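Local coordinates for exopolyphosphatase-related protein (Archaeoglobus fulgidus, PDB 3LLV) that probably binds NAD(P) through this N-terminal Rossmann-type TrkA-N domain of a longer protein that may also bind nucleic acid, at residues V71-T77 and V97-R102. Numbering follows the deposited sequence.
Sequences VSAVLIT and VYAIVR. With PO4 (phosphate ion), chain B.
Val74 N donates to Tyr98 O at 2.8 Å, the first of four nearly straight backbone hydrogen bonds between two parallel strands. Val74 O accepts from Ile100 N, Ile100 O from Ile76 N, and Ile76 O from Arg102 N.

Apolar contacts flank this ladder. On one face Ile76 and Val101 lie side by side, with Ile76 CD1 3.8 Å from Val101 CG2. Val97 CG1 meets Val74 CG2 at 3.7 Å. On the other face Leu75 CD2 touches Ile100 CD1 at 4.0 Å, and Ala73 CB sits at the Tyr98 ring edge.

Polar side-chain contacts gather at the C-terminal ends of the strands. Arg102 CG lies anti to the backbone N (chi1 178°) and the chain is extended to NE, bringing NH1 3.1 Å from Thr77 O. Thr77 O lies 28° out of the guanidinium plane, and this hydrogen bond is bent. Arg102 NH1 also hydrogen-bonds phosphate O1, in plane, at 2.6 Å, and Arg102 NH2 hydrogen-bonds O2. A leucine here would probably leave Thr77 O and the phosphate without these donors. The ion, probably from the crystallisation liquor, also hydrogen-bonds Ala17 N.

With helix 81-94, packed on Ile76 and Val97, the strands form a beta-alpha-beta crossover of the Rossmann fold.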
# COMPACT_ATOMS: atom_id res chain seq x y z
N VAL A 71 6.97 12.24 -1.00
CA VAL A 71 5.94 11.31 -0.56
C VAL A 71 5.88 11.13 0.96
O VAL A 71 6.87 11.01 1.58
CB VAL A 71 6.14 9.96 -1.23
CG1 VAL A 71 5.23 8.93 -0.66
CG2 VAL A 71 5.91 10.05 -2.66
N SER A 72 4.69 11.09 1.53
CA SER A 72 4.52 10.87 2.98
C SER A 72 4.60 9.40 3.34
O SER A 72 5.27 9.02 4.31
CB SER A 72 3.20 11.46 3.49
OG SER A 72 3.17 12.85 3.23
N ALA A 73 3.91 8.56 2.56
CA ALA A 73 3.99 7.13 2.77
C ALA A 73 3.63 6.35 1.52
O ALA A 73 2.81 6.79 0.69
CB ALA A 73 3.11 6.67 3.97
N VAL A 74 4.28 5.19 1.38
CA VAL A 74 3.91 4.19 0.41
C VAL A 74 3.13 3.13 1.18
O VAL A 74 3.62 2.62 2.19
CB VAL A 74 5.16 3.58 -0.25
CG1 VAL A 74 4.78 2.37 -1.14
CG2 VAL A 74 5.91 4.65 -1.05
N LEU A 75 1.94 2.80 0.68
CA LEU A 75 1.06 1.85 1.37
C LEU A 75 1.02 0.56 0.55
O LEU A 75 0.60 0.55 -0.60
CB LEU A 75 -0.34 2.44 1.55
CG LEU A 75 -0.43 3.85 2.12
CD1 LEU A 75 -1.89 4.18 2.32
CD2 LEU A 75 0.35 4.00 3.43
N ILE A 76 1.54 -0.52 1.14
CA ILE A 76 1.60 -1.80 0.43
C ILE A 76 0.41 -2.59 0.98
O ILE A 76 0.46 -3.07 2.12
CB ILE A 76 2.96 -2.50 0.65
CG1 ILE A 76 4.11 -1.64 0.08
CG2 ILE A 76 2.95 -3.91 -0.02
CD1 ILE A 76 5.50 -2.09 0.49
N THR A 77 -0.64 -2.72 0.16
CA THR A 77 -1.96 -3.15 0.67
C THR A 77 -2.47 -4.49 0.15
O THR A 77 -3.57 -4.90 0.52
CB THR A 77 -3.07 -2.08 0.38
OG1 THR A 77 -3.37 -2.12 -1.02
CG2 THR A 77 -2.61 -0.73 0.74
N VAL A 97 11.77 5.79 1.54
CA VAL A 97 10.46 6.40 1.74
C VAL A 97 9.61 5.60 2.75
O VAL A 97 9.58 4.36 2.70
CB VAL A 97 9.71 6.62 0.40
CG1 VAL A 97 9.52 5.28 -0.36
CG2 VAL A 97 8.37 7.34 0.66
N TYR A 98 8.95 6.30 3.67
CA TYR A 98 8.18 5.61 4.70
C TYR A 98 7.16 4.64 4.09
O TYR A 98 6.44 5.01 3.14
CB TYR A 98 7.47 6.68 5.50
CG TYR A 98 6.91 6.23 6.81
CD1 TYR A 98 7.66 6.35 7.98
CD2 TYR A 98 5.62 5.71 6.90
CE1 TYR A 98 7.15 5.96 9.19
CE2 TYR A 98 5.09 5.33 8.15
CZ TYR A 98 5.87 5.46 9.27
OH TYR A 98 5.37 5.07 10.51
N ALA A 99 7.14 3.40 4.59
CA ALA A 99 6.25 2.36 4.04
C ALA A 99 5.46 1.68 5.13
O ALA A 99 6.00 1.36 6.21
CB ALA A 99 7.04 1.32 3.25
N ILE A 100 4.16 1.49 4.87
CA ILE A 100 3.30 0.76 5.81
C ILE A 100 2.83 -0.44 5.02
O ILE A 100 2.33 -0.29 3.91
CB ILE A 100 2.10 1.58 6.25
CG1 ILE A 100 2.55 2.92 6.88
CG2 ILE A 100 1.22 0.74 7.21
CD1 ILE A 100 1.39 3.82 7.26
N VAL A 101 3.01 -1.63 5.59
CA VAL A 101 2.81 -2.84 4.81
C VAL A 101 1.82 -3.76 5.49
O VAL A 101 1.93 -4.00 6.68
CB VAL A 101 4.15 -3.57 4.65
CG1 VAL A 101 4.02 -4.70 3.63
CG2 VAL A 101 5.24 -2.57 4.24
N ARG A 102 0.85 -4.24 4.70
CA ARG A 102 -0.10 -5.27 5.13
C ARG A 102 0.52 -6.68 5.17
O ARG A 102 1.17 -7.13 4.21
CB ARG A 102 -1.30 -5.23 4.18
CG ARG A 102 -2.35 -6.29 4.50
CD ARG A 102 -3.37 -6.28 3.37
NE ARG A 102 -4.36 -7.32 3.54
CZ ARG A 102 -5.55 -7.30 2.96
NH1 ARG A 102 -5.88 -6.28 2.15
NH2 ARG A 102 -6.39 -8.31 3.18
P PO4 B . -8.73 -7.22 0.42
O1 PO4 B . -8.07 -5.91 0.71
O2 PO4 B . -8.05 -8.39 1.09
O3 PO4 B . -10.18 -7.19 0.83
O4 PO4 B . -8.65 -7.47 -1.07